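Local coordinates for protein cytochrome c (PDB 6RTE) that acts as a dehydrogenase in heme d1 biosynthesis, converting dihydro-heme d1 to heme d1, and carries heme c in a cytochrome c domain beside an eight-bladed propeller, at residues Ala41-His46 against Val105-Gln110; Ala53-Gly58 against Thr62-Ser67; Arg77-His82 against Thr87-Phe92. All blocks are in the same frame, centred on the assembly; numbering follows the deposited sequence.

Overall arrangement
All three contacts belong to the small cytochrome c domain and surround its heme c. Contact 1 sets the first helix of the domain against the last one, over the edge of the heme. The other two lie between these helices in sequence: contact 2 sets Leu63 against the heme face on the side of His51, and contact 3 delivers Met89 to the iron from the opposite face. Contacts 1 and 2, with centres about 11 Å apart, meet through Arg55. Contacts 1 and 3, about 14 Å between centres, touch where Val105 CG2 packs 3.9 Å from Ile80 CD1. Contacts 2 and 3 do not touch; their nearest atoms are about 7 Å apart, with the heme bridging them.

Contact 1: residues Ala41-His46 against Val105-Gln110; sequences ALYRQH and VAYLYQ. With HEC (heme c), chain C.
Tyr43 OH hydrogen-bonds to the backbone carbonyl of Gly52, which holds the far end of a buried ring whose near end rests on Tyr107. The two helices themselves form no hydrogen bond here; side chains span the gap, and the closest CA atoms, those of Tyr43 and Tyr107, are 8.5 Å apart. Both tyrosines reach out with CG opposite the backbone N (chi1 179° for Tyr43), and the side chains cross at about a right angle. Tyr107 brings one ring corner to the root of the other tyrosine: its CE2 lies 3.8 Å from Tyr43 CB. The ring planes are inclined obliquely at 50°, so this is neither a stack nor a T-shaped pair. Tyr107 also makes a cation-pi contact with Arg55. On the heme side, Leu108 packs between Tyr43 and the heme, with CD2 4.3 Å from Tyr43 CD1 and CD1 4.1 Å from the heme methyl CMA. On the other helix, His46 CB packs 3.8 Å from CBB, on a heme thioether arm, just ahead of the Cys-X-X-Cys-His segment that ends in His51. Helix 38-46 packed against helix 98-109 beside the heme is the paired terminal helices of the class I cytochrome c fold.

Contact 2: residues Ala53-Gly58 against Thr62-Ser67; sequences AGRLGG and TLLPES. With HEC (heme c), chain C.
Arg55 and Leu63 lie side by side, their CB atoms 4.2 Å apart, and from there the side chains part: Leu63 runs toward the heme, while Arg55 runs on across the Leu63 carbonyl, kinked at chi3 (-93°). The kink brings Arg55 NH1 to Leu63 O at 3.1 Å, on a carbonyl lone pair, although the oxygen sits 27° out of the guanidinium plane. The same arginine also holds Leu63 through the main chain, where Leu63 N donates to Arg55 O at 2.9 Å in a nearly straight bond, so one residue grips both polar groups of the other. Leu64 CD2 lies over one face of the guanidinium, and Pro65 CD meets Arg55 NH1 at 3.7 Å, its ring crosswise to the arginine chain. Further along, the side chains of Leu56 and Leu64 touch through CD2 and CD1. Thr62 OG1 donates to Leu56 O from above the carbonyl plane, at a modelled length that is doubtfully short. Leu63 then sets CD1 3.7 Å from the heme methine CHB. Both segments belong to the loop between helix 48-51 and helix 73-82: Leu63 packs on His51 and on Leu108 of helix 98-109, while Leu56 O bonds Arg217 at the end of propeller strand 211-217 and Thr62 N bonds Asp199, joining the loop to the propeller.

Contact 3: residues Arg77-His82 against Thr87-Phe92; sequences REVILH and TQMAGF. With HEC (heme c), chain C.
The chain leaves helix 73-82, turns, and comes back against the C-terminal end of the helix, where Phe92 N donates to Ile80 O at 2.9 Å and Gly91, with no side chain to keep it off, brings CA to 3.1 Å from Leu81 O. This is the methionine loop of a class I cytochrome c: Met89 SD binds the heme iron at 2.4 Å, and His51 holds the other axial position. Met89 sends CG away from its backbone N (chi1 177°) and then bends at chi2 (59°), a shape that lays CB and CG against the porphyrin near ND and turns SD onto the metal. The helix packs against this bend: Val79 CG1 meets Met89 CG at 3.8 Å with the two side chains at about a right angle. Ile80 CA backs the terminal methyl CE. At the start of the loop an ST turn, with Met89 N donating to Thr87 OG1, sets the backbone just before the ligand; Thr87 itself leans on the heme propionate arm, and Gln88 OE1 approaches the thioether arm at CBC. Ile80 and Phe92 pack round the rim of the heme. Ile80 CD1 lies 3.5 Å from the heme methyl CMB, and Phe92 covers the CBB arm with one ring face while Ile80 O lies in plane at the ring edge. The far end of that ring reaches the macrocycle itself, with Phe92 CZ 3.6 Å from the heme methine carbon CHC.

Contact 1: residues Ala41-His46 against Val105-Gln110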
loop_
_atom_site.group_PDB
_atom_site.type_symbol
_atom_site.label_atom_id
_atom_site.label_comp_id
_atom_site.label_asym_id
_atom_site.label_seq_id
_atom_site.Cartn_x
_atom_site.Cartn_y
_atom_site.Cartn_z
ATOM N N ALA A 41 1.281 10.524 33.005
ATOM C CA ALA A 41 0.376 11.478 33.637
ATOM C C ALA A 41 0.098 12.655 32.718
ATOM O O ALA A 41 -1.055 13.081 32.560
ATOM C CB ALA A 41 0.959 11.950 34.968
ATOM N N LEU A 42 1.149 13.201 32.091
ATOM C CA LEU A 42 0.940 14.242 31.094
ATOM C C LEU A 42 0.023 13.748 29.978
ATOM O O LEU A 42 -0.816 14.504 29.473
ATOM C CB LEU A 42 2.279 14.704 30.524
ATOM C CG LEU A 42 3.180 15.508 31.475
ATOM C CD1 LEU A 42 4.566 15.728 30.881
ATOM C CD2 LEU A 42 2.547 16.847 31.822
ATOM N N TYR A 43 0.162 12.476 29.592
ATOM C CA TYR A 43 -0.642 11.948 28.485
ATOM C C TYR A 43 -2.122 11.902 28.857
ATOM O O TYR A 43 -2.981 12.362 28.092
ATOM C CB TYR A 43 -0.133 10.561 28.078
ATOM C CG TYR A 43 -0.929 9.954 26.949
ATOM C CD1 TYR A 43 -0.590 10.196 25.623
ATOM C CD2 TYR A 43 -2.040 9.164 27.208
ATOM C CE1 TYR A 43 -1.333 9.656 24.589
ATOM C CE2 TYR A 43 -2.785 8.628 26.184
ATOM C CZ TYR A 43 -2.426 8.878 24.876
ATOM O OH TYR A 43 -3.174 8.345 23.864
ATOM N N ARG A 44 -2.444 11.358 30.033
ATOM C CA ARG A 44 -3.837 11.317 30.471
ATOM C C ARG A 44 -4.455 12.711 30.486
ATOM O O ARG A 44 -5.560 12.920 29.974
ATOM C CB ARG A 44 -3.936 10.677 31.854
ATOM C CG ARG A 44 -4.024 9.162 31.833
ATOM C CD ARG A 44 -4.483 8.618 33.176
ATOM N NE ARG A 44 -3.451 8.757 34.199
ATOM C CZ ARG A 44 -2.539 7.831 34.480
ATOM N NH1 ARG A 44 -2.522 6.678 33.820
ATOM N NH2 ARG A 44 -1.640 8.055 35.429
ATOM N N GLN A 45 -3.745 13.687 31.058
ATOM C CA GLN A 45 -4.315 15.020 31.214
ATOM C C GLN A 45 -4.540 15.701 29.869
ATOM O O GLN A 45 -5.595 16.310 29.651
ATOM C CB GLN A 45 -3.405 15.876 32.100
ATOM C CG GLN A 45 -3.800 17.349 32.183
ATOM C CD GLN A 45 -5.189 17.559 32.763
ATOM O OE1 GLN A 45 -5.724 16.691 33.455
ATOM N NE2 GLN A 45 -5.778 18.717 32.482
ATOM N N HIS A 46 -3.565 15.616 28.956
ATOM C CA HIS A 46 -3.565 16.457 27.768
ATOM C C HIS A 46 -3.857 15.730 26.462
ATOM O O HIS A 46 -4.226 16.387 25.485
ATOM C CB HIS A 46 -2.203 17.157 27.611
ATOM C CG HIS A 46 -1.837 18.031 28.768
ATOM N ND1 HIS A 46 -2.161 19.370 28.818
ATOM C CD2 HIS A 46 -1.172 17.760 29.915
ATOM C CE1 HIS A 46 -1.712 19.884 29.948
ATOM N NE2 HIS A 46 -1.109 18.928 30.631
ATOM N N VAL A 105 7.415 12.759 24.526
ATOM C CA VAL A 105 8.027 12.064 23.398
ATOM C C VAL A 105 8.610 10.733 23.850
ATOM O O VAL A 105 8.394 9.688 23.216
ATOM C CB VAL A 105 9.096 12.946 22.733
ATOM C CG1 VAL A 105 9.836 12.167 21.640
ATOM C CG2 VAL A 105 8.462 14.203 22.154
ATOM N N ALA A 106 9.364 10.750 24.952
ATOM C CA ALA A 106 9.949 9.519 25.471
ATOM C C ALA A 106 8.873 8.467 25.717
ATOM O O ALA A 106 9.044 7.301 25.351
ATOM C CB ALA A 106 10.731 9.806 26.756
ATOM N N TYR A 107 7.750 8.874 26.315
ATOM C CA TYR A 107 6.648 7.955 26.593
ATOM C C TYR A 107 6.043 7.383 25.313
ATOM O O TYR A 107 5.690 6.196 25.261
ATOM C CB TYR A 107 5.581 8.687 27.414
ATOM C CG TYR A 107 4.322 7.901 27.697
ATOM C CD1 TYR A 107 4.323 6.850 28.605
ATOM C CD2 TYR A 107 3.120 8.229 27.076
ATOM C CE1 TYR A 107 3.162 6.134 28.873
ATOM C CE2 TYR A 107 1.961 7.523 27.332
ATOM C CZ TYR A 107 1.986 6.475 28.232
ATOM O OH TYR A 107 0.832 5.772 28.492
ATOM N N LEU A 108 5.893 8.208 24.271
ATOM C CA LEU A 108 5.248 7.736 23.052
ATOM C C LEU A 108 6.093 6.673 22.359
ATOM O O LEU A 108 5.556 5.728 21.781
ATOM C CB LEU A 108 4.992 8.893 22.082
ATOM C CG LEU A 108 3.975 9.974 22.473
ATOM C CD1 LEU A 108 3.670 10.829 21.254
ATOM C CD2 LEU A 108 2.715 9.376 23.032
ATOM N N TYR A 109 7.419 6.823 22.391
ATOM C CA TYR A 109 8.297 5.891 21.699
ATOM C C TYR A 109 8.735 4.722 22.571
ATOM O O TYR A 109 9.324 3.771 22.049
ATOM C CB TYR A 109 9.502 6.647 21.138
ATOM C CG TYR A 109 9.108 7.508 19.951
ATOM C CD1 TYR A 109 8.565 8.775 20.138
ATOM C CD2 TYR A 109 9.227 7.033 18.650
ATOM C CE1 TYR A 109 8.174 9.555 19.063
ATOM C CE2 TYR A 109 8.834 7.811 17.566
ATOM C CZ TYR A 109 8.305 9.072 17.783
ATOM O OH TYR A 109 7.925 9.864 16.713
ATOM N N GLN A 110 8.426 4.745 23.859
ATOM C CA GLN A 110 8.792 3.650 24.748
ATOM C C GLN A 110 7.815 2.495 24.572
ATOM O O GLN A 110 6.601 2.704 24.521
ATOM C CB GLN A 110 8.799 4.134 26.199
ATOM C CG GLN A 110 8.950 3.037 27.245
ATOM C CD GLN A 110 10.273 2.299 27.147
ATOM O OE1 GLN A 110 11.342 2.911 27.114
ATOM N NE2 GLN A 110 10.206 0.972 27.105
HETATM FE FE HEC C . -2.404 14.745 18.847
HETATM C CHA HEC C . -1.537 14.016 15.675
HETATM C CHB HEC C . 0.724 13.817 19.957
HETATM C CHC HEC C . -3.181 15.836 22.069
HETATM C CHD HEC C . -5.633 15.167 17.966
HETATM N NA HEC C . -0.731 14.061 18.004
HETATM C C1A HEC C . -0.592 13.828 16.657
HETATM C C2A HEC C . 0.716 13.346 16.400
HETATM C C3A HEC C . 1.352 13.295 17.596
HETATM C C4A HEC C . 0.453 13.732 18.600
HETATM C CMA HEC C . 2.762 12.835 17.811
HETATM C CAA HEC C . 1.287 12.962 15.053
HETATM C CBA HEC C . 0.938 11.488 14.781
HETATM C CGA HEC C . 1.339 10.947 13.431
HETATM O O1A HEC C . 0.957 9.799 13.090
HETATM O O2A HEC C . 2.026 11.614 12.648
HETATM N NB HEC C . -1.396 14.805 20.687
HETATM C C1B HEC C . -0.156 14.377 20.900
HETATM C C2B HEC C . 0.185 14.568 22.271
HETATM C C3B HEC C . -0.890 15.143 22.891
HETATM C C4B HEC C . -1.913 15.287 21.832
HETATM C CMB HEC C . 1.498 14.204 22.897
HETATM C CAB HEC C . -1.113 15.608 24.290
HETATM C CBB HEC C . 0.150 16.295 24.807
HETATM N NC HEC C . -4.104 15.402 19.866
HETATM C C1C HEC C . -4.230 15.791 21.156
HETATM C C2C HEC C . -5.576 16.143 21.392
HETATM C C3C HEC C . -6.281 15.966 20.209
HETATM C C4C HEC C . -5.333 15.478 19.261
HETATM C CMC HEC C . -6.087 16.624 22.717
HETATM C CAC HEC C . -7.710 16.133 19.868
HETATM C CBC HEC C . -8.343 17.519 19.855
HETATM N ND HEC C . -3.359 14.624 17.213
HETATM C C1D HEC C . -4.666 14.824 17.027
HETATM C C2D HEC C . -5.020 14.635 15.614
HETATM C C3D HEC C . -3.893 14.322 14.969
HETATM C C4D HEC C . -2.850 14.306 16.001
HETATM C CMD HEC C . -6.392 14.775 15.007
HETATM C CAD HEC C . -3.746 14.018 13.499
HETATM C CBD HEC C . -3.504 15.295 12.690
HETATM C CGD HEC C . -3.341 15.032 11.211
HETATM O O1D HEC C . -4.347 14.942 10.492
HETATM O O2D HEC C . -2.223 14.910 10.689
#

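Contact 2: residues Ala53-Gly58 against Thr62-Ser67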
loop_
_atom_site.group_PDB
_atom_site.type_symbol
_atom_site.label_atom_id
_atom_site.label_comp_id
_atom_site.label_asym_id
_atom_site.label_seq_id
_atom_site.Cartn_x
_atom_site.Cartn_y
_atom_site.Cartn_z
ATOM N N ALA A 53 -7.294 5.832 25.305
ATOM C CA ALA A 53 -6.657 5.078 26.372
ATOM C C ALA A 53 -5.662 4.091 25.780
ATOM O O ALA A 53 -5.945 3.422 24.779
ATOM C CB ALA A 53 -7.712 4.343 27.199
ATOM N N GLY A 54 -4.489 4.008 26.399
ATOM C CA GLY A 54 -3.441 3.135 25.921
ATOM C C GLY A 54 -2.735 3.600 24.664
ATOM O O GLY A 54 -1.913 2.856 24.125
ATOM N N ARG A 55 -3.026 4.807 24.188
ATOM C CA ARG A 55 -2.492 5.336 22.939
ATOM C C ARG A 55 -3.031 4.591 21.723
ATOM O O ARG A 55 -2.430 4.647 20.645
ATOM C CB ARG A 55 -0.960 5.299 22.917
ATOM C CG ARG A 55 -0.288 6.046 24.078
ATOM C CD ARG A 55 1.218 6.043 23.888
ATOM N NE ARG A 55 1.850 4.922 24.576
ATOM C CZ ARG A 55 3.004 4.361 24.214
ATOM N NH1 ARG A 55 3.653 4.788 23.150
ATOM N NH2 ARG A 55 3.506 3.358 24.924
ATOM N N LEU A 56 -4.165 3.905 21.874
ATOM C CA LEU A 56 -4.715 3.101 20.788
ATOM C C LEU A 56 -5.374 3.939 19.706
ATOM O O LEU A 56 -5.556 3.440 18.590
ATOM C CB LEU A 56 -5.729 2.098 21.336
ATOM C CG LEU A 56 -5.175 1.009 22.246
ATOM C CD1 LEU A 56 -6.238 -0.043 22.495
ATOM C CD2 LEU A 56 -3.926 0.381 21.657
ATOM N N GLY A 57 -5.731 5.179 19.999
ATOM C CA GLY A 57 -6.346 6.074 19.044
ATOM C C GLY A 57 -7.779 6.410 19.420
ATOM O O GLY A 57 -8.383 5.811 20.308
ATOM N N GLY A 58 -8.302 7.416 18.721
ATOM C CA GLY A 58 -9.687 7.840 18.845
ATOM C C GLY A 58 -10.006 8.935 17.846
ATOM O O GLY A 58 -9.947 8.708 16.634
ATOM N N THR A 62 -3.490 6.547 16.427
ATOM C CA THR A 62 -2.759 5.682 17.337
ATOM C C THR A 62 -1.326 6.172 17.487
ATOM O O THR A 62 -0.672 6.569 16.512
ATOM C CB THR A 62 -2.795 4.245 16.804
ATOM O OG1 THR A 62 -4.155 3.874 16.546
ATOM C CG2 THR A 62 -2.189 3.261 17.785
ATOM N N LEU A 63 -0.838 6.163 18.725
ATOM C CA LEU A 63 0.475 6.715 19.047
ATOM C C LEU A 63 1.347 5.675 19.737
ATOM O O LEU A 63 2.015 5.957 20.745
ATOM C CB LEU A 63 0.348 7.963 19.920
ATOM C CG LEU A 63 -0.345 9.187 19.304
ATOM C CD1 LEU A 63 -0.304 10.325 20.311
ATOM C CD2 LEU A 63 0.286 9.628 17.977
ATOM N N LEU A 64 1.351 4.471 19.217
ATOM C CA LEU A 64 2.270 3.438 19.670
ATOM C C LEU A 64 3.593 3.549 18.928
ATOM O O LEU A 64 3.677 4.193 17.881
ATOM C CB LEU A 64 1.658 2.060 19.443
ATOM C CG LEU A 64 0.424 1.720 20.271
ATOM C CD1 LEU A 64 -0.221 0.454 19.749
ATOM C CD2 LEU A 64 0.777 1.561 21.747
ATOM N N PRO A 65 4.656 2.934 19.446
ATOM C CA PRO A 65 5.944 2.997 18.734
ATOM C C PRO A 65 5.841 2.534 17.294
ATOM O O PRO A 65 6.379 3.200 16.400
ATOM C CB PRO A 65 6.851 2.090 19.577
ATOM C CG PRO A 65 6.271 2.155 20.935
ATOM C CD PRO A 65 4.778 2.244 20.746
ATOM N N GLU A 66 5.112 1.438 17.049
ATOM C CA GLU A 66 4.883 0.980 15.686
ATOM C C GLU A 66 4.176 2.047 14.858
ATOM O O GLU A 66 4.496 2.241 13.683
ATOM C CB GLU A 66 4.050 -0.313 15.687
ATOM C CG GLU A 66 4.741 -1.541 16.267
ATOM C CD GLU A 66 4.632 -1.645 17.794
ATOM O OE1 GLU A 66 4.259 -0.659 18.480
ATOM O OE2 GLU A 66 4.928 -2.740 18.306
ATOM N N SER A 67 3.196 2.729 15.454
ATOM C CA SER A 67 2.426 3.733 14.727
ATOM C C SER A 67 3.306 4.867 14.236
ATOM O O SER A 67 3.012 5.479 13.195
ATOM C CB SER A 67 1.326 4.292 15.630
ATOM O OG SER A 67 0.704 3.261 16.363
HETATM FE FE HEC C . -2.404 14.745 18.847
HETATM C CHA HEC C . -1.537 14.016 15.675
HETATM C CHB HEC C . 0.724 13.817 19.957
HETATM C CHC HEC C . -3.181 15.836 22.069
HETATM C CHD HEC C . -5.633 15.167 17.966
HETATM N NA HEC C . -0.731 14.061 18.004
HETATM C C1A HEC C . -0.592 13.828 16.657
HETATM C C2A HEC C . 0.716 13.346 16.400
HETATM C C3A HEC C . 1.352 13.295 17.596
HETATM C C4A HEC C . 0.453 13.732 18.600
HETATM C CMA HEC C . 2.762 12.835 17.811
HETATM C CAA HEC C . 1.287 12.962 15.053
HETATM C CBA HEC C . 0.938 11.488 14.781
HETATM C CGA HEC C . 1.339 10.947 13.431
HETATM O O1A HEC C . 0.957 9.799 13.090
HETATM O O2A HEC C . 2.026 11.614 12.648
HETATM N NB HEC C . -1.396 14.805 20.687
HETATM C C1B HEC C . -0.156 14.377 20.900
HETATM C C2B HEC C . 0.185 14.568 22.271
HETATM C C3B HEC C . -0.890 15.143 22.891
HETATM C C4B HEC C . -1.913 15.287 21.832
HETATM C CMB HEC C . 1.498 14.204 22.897
HETATM C CAB HEC C . -1.113 15.608 24.290
HETATM C CBB HEC C . 0.150 16.295 24.807
HETATM N NC HEC C . -4.104 15.402 19.866
HETATM C C1C HEC C . -4.230 15.791 21.156
HETATM C C2C HEC C . -5.576 16.143 21.392
HETATM C C3C HEC C . -6.281 15.966 20.209
HETATM C C4C HEC C . -5.333 15.478 19.261
HETATM C CMC HEC C . -6.087 16.624 22.717
HETATM C CAC HEC C . -7.710 16.133 19.868
HETATM C CBC HEC C . -8.343 17.519 19.855
HETATM N ND HEC C . -3.359 14.624 17.213
HETATM C C1D HEC C . -4.666 14.824 17.027
HETATM C C2D HEC C . -5.020 14.635 15.614
HETATM C C3D HEC C . -3.893 14.322 14.969
HETATM C C4D HEC C . -2.850 14.306 16.001
HETATM C CMD HEC C . -6.392 14.775 15.007
HETATM C CAD HEC C . -3.746 14.018 13.499
HETATM C CBD HEC C . -3.504 15.295 12.690
HETATM C CGD HEC C . -3.341 15.032 11.211
HETATM O O1D HEC C . -4.347 14.942 10.492
HETATM O O2D HEC C . -2.223 14.910 10.689
#

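Contact 3: residues Arg77-His82 against Thr87-Phe92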
loop_
_atom_site.group_PDB
_atom_site.type_symbol
_atom_site.label_atom_id
_atom_site.label_comp_id
_atom_site.label_asym_id
_atom_site.label_seq_id
_atom_site.Cartn_x
_atom_site.Cartn_y
_atom_site.Cartn_z
ATOM N N ARG A 77 8.107 15.798 18.577
ATOM C CA ARG A 77 8.234 16.884 19.542
ATOM C C ARG A 77 7.712 18.193 18.965
ATOM O O ARG A 77 7.000 18.944 19.645
ATOM C CB ARG A 77 9.692 17.030 19.957
ATOM C CG ARG A 77 9.905 17.873 21.198
ATOM C CD ARG A 77 11.360 17.842 21.632
ATOM N NE ARG A 77 11.551 18.551 22.894
ATOM C CZ ARG A 77 11.711 19.867 22.992
ATOM N NH1 ARG A 77 11.714 20.628 21.903
ATOM N NH2 ARG A 77 11.873 20.423 24.188
ATOM N N GLU A 78 8.056 18.488 17.709
ATOM C CA GLU A 78 7.611 19.739 17.109
ATOM C C GLU A 78 6.108 19.734 16.888
ATOM O O GLU A 78 5.461 20.780 17.029
ATOM C CB GLU A 78 8.357 19.987 15.798
ATOM C CG GLU A 78 9.861 20.196 15.965
ATOM C CD GLU A 78 10.213 21.558 16.563
ATOM O OE1 GLU A 78 9.291 22.305 16.957
ATOM O OE2 GLU A 78 11.419 21.884 16.634
ATOM N N VAL A 79 5.536 18.567 16.561
ATOM C CA VAL A 79 4.092 18.454 16.413
ATOM C C VAL A 79 3.396 18.695 17.747
ATOM O O VAL A 79 2.360 19.371 17.810
ATOM C CB VAL A 79 3.721 17.075 15.829
ATOM C CG1 VAL A 79 2.212 16.908 15.799
ATOM C CG2 VAL A 79 4.292 16.909 14.430
ATOM N N ILE A 80 3.947 18.144 18.833
ATOM C CA ILE A 80 3.335 18.328 20.145
ATOM C C ILE A 80 3.380 19.793 20.561
ATOM O O ILE A 80 2.460 20.296 21.219
ATOM C CB ILE A 80 4.036 17.435 21.189
ATOM C CG1 ILE A 80 3.771 15.961 20.890
ATOM C CG2 ILE A 80 3.585 17.820 22.600
ATOM C CD1 ILE A 80 4.647 15.006 21.698
ATOM N N LEU A 81 4.448 20.502 20.199
ATOM C CA LEU A 81 4.626 21.861 20.696
ATOM C C LEU A 81 3.864 22.878 19.856
ATOM O O LEU A 81 3.220 23.782 20.403
ATOM C CB LEU A 81 6.113 22.217 20.734
ATOM C CG LEU A 81 6.925 21.484 21.799
ATOM C CD1 LEU A 81 8.400 21.790 21.650
ATOM C CD2 LEU A 81 6.433 21.851 23.192
ATOM N N HIS A 82 3.923 22.747 18.532
ATOM C CA HIS A 82 3.360 23.746 17.636
ATOM C C HIS A 82 2.153 23.241 16.865
ATOM O O HIS A 82 1.484 24.041 16.198
ATOM C CB HIS A 82 4.442 24.219 16.661
ATOM C CG HIS A 82 5.688 24.688 17.344
ATOM N ND1 HIS A 82 6.922 24.112 17.124
ATOM C CD2 HIS A 82 5.884 25.658 18.268
ATOM C CE1 HIS A 82 7.826 24.718 17.873
ATOM N NE2 HIS A 82 7.221 25.660 18.576
ATOM N N THR A 87 -4.696 21.096 10.739
ATOM C CA THR A 87 -5.340 19.884 11.232
ATOM C C THR A 87 -5.963 20.187 12.591
ATOM O O THR A 87 -5.895 21.314 13.090
ATOM C CB THR A 87 -4.359 18.707 11.363
ATOM O OG1 THR A 87 -3.582 18.867 12.558
ATOM C CG2 THR A 87 -3.425 18.623 10.152
ATOM N N GLN A 88 -6.560 19.169 13.205
ATOM C CA GLN A 88 -7.076 19.300 14.564
ATOM C C GLN A 88 -6.004 19.072 15.633
ATOM O O GLN A 88 -6.315 19.142 16.826
ATOM C CB GLN A 88 -8.237 18.322 14.778
ATOM C CG GLN A 88 -8.916 18.435 16.145
ATOM C CD GLN A 88 -10.081 17.478 16.313
ATOM O OE1 GLN A 88 -9.923 16.379 16.854
ATOM N NE2 GLN A 88 -11.258 17.889 15.850
ATOM N N MET A 89 -4.757 18.815 15.251
ATOM C CA MET A 89 -3.682 18.668 16.233
ATOM C C MET A 89 -3.075 20.042 16.466
ATOM O O MET A 89 -2.294 20.533 15.646
ATOM C CB MET A 89 -2.621 17.679 15.765
ATOM C CG MET A 89 -1.442 17.547 16.749
ATOM S SD MET A 89 -1.937 17.016 18.411
ATOM C CE MET A 89 -0.402 17.273 19.300
ATOM N N ALA A 90 -3.418 20.654 17.590
ATOM C CA ALA A 90 -2.895 21.965 17.930
ATOM C C ALA A 90 -1.647 21.833 18.800
ATOM O O ALA A 90 -1.362 20.778 19.372
ATOM C CB ALA A 90 -3.953 22.797 18.651
ATOM N N GLY A 91 -0.901 22.934 18.895
ATOM C CA GLY A 91 0.310 22.936 19.684
ATOM C C GLY A 91 0.034 23.109 21.168
ATOM O O GLY A 91 -0.977 23.676 21.584
ATOM N N PHE A 92 0.966 22.606 21.978
ATOM C CA PHE A 92 0.857 22.660 23.426
ATOM C C PHE A 92 2.017 23.422 24.055
ATOM O O PHE A 92 2.198 23.358 25.279
ATOM C CB PHE A 92 0.786 21.243 24.007
ATOM C CG PHE A 92 -0.513 20.536 23.730
ATOM C CD1 PHE A 92 -0.721 19.880 22.527
ATOM C CD2 PHE A 92 -1.521 20.521 24.677
ATOM C CE1 PHE A 92 -1.913 19.233 22.269
ATOM C CE2 PHE A 92 -2.717 19.871 24.430
ATOM C CZ PHE A 92 -2.914 19.226 23.226
HETATM FE FE HEC C . -2.404 14.745 18.847
HETATM C CHA HEC C . -1.537 14.016 15.675
HETATM C CHB HEC C . 0.724 13.817 19.957
HETATM C CHC HEC C . -3.181 15.836 22.069
HETATM C CHD HEC C . -5.633 15.167 17.966
HETATM N NA HEC C . -0.731 14.061 18.004
HETATM C C1A HEC C . -0.592 13.828 16.657
HETATM C C2A HEC C . 0.716 13.346 16.400
HETATM C C3A HEC C . 1.352 13.295 17.596
HETATM C C4A HEC C . 0.453 13.732 18.600
HETATM C CMA HEC C . 2.762 12.835 17.811
HETATM C CAA HEC C . 1.287 12.962 15.053
HETATM C CBA HEC C . 0.938 11.488 14.781
HETATM C CGA HEC C . 1.339 10.947 13.431
HETATM O O1A HEC C . 0.957 9.799 13.090
HETATM O O2A HEC C . 2.026 11.614 12.648
HETATM N NB HEC C . -1.396 14.805 20.687
HETATM C C1B HEC C . -0.156 14.377 20.900
HETATM C C2B HEC C . 0.185 14.568 22.271
HETATM C C3B HEC C . -0.890 15.143 22.891
HETATM C C4B HEC C . -1.913 15.287 21.832
HETATM C CMB HEC C . 1.498 14.204 22.897
HETATM C CAB HEC C . -1.113 15.608 24.290
HETATM C CBB HEC C . 0.150 16.295 24.807
HETATM N NC HEC C . -4.104 15.402 19.866
HETATM C C1C HEC C . -4.230 15.791 21.156
HETATM C C2C HEC C . -5.576 16.143 21.392
HETATM C C3C HEC C . -6.281 15.966 20.209
HETATM C C4C HEC C . -5.333 15.478 19.261
HETATM C CMC HEC C . -6.087 16.624 22.717
HETATM C CAC HEC C . -7.710 16.133 19.868
HETATM C CBC HEC C . -8.343 17.519 19.855
HETATM N ND HEC C . -3.359 14.624 17.213
HETATM C C1D HEC C . -4.666 14.824 17.027
HETATM C C2D HEC C . -5.020 14.635 15.614
HETATM C C3D HEC C . -3.893 14.322 14.969
HETATM C C4D HEC C . -2.850 14.306 16.001
HETATM C CMD HEC C . -6.392 14.775 15.007
HETATM C CAD HEC C . -3.746 14.018 13.499
HETATM C CBD HEC C . -3.504 15.295 12.690
HETATM C CGD HEC C . -3.341 15.032 11.211
HETATM O O1D HEC C . -4.347 14.942 10.492
HETATM O O2D HEC C . -2.223 14.910 10.689
#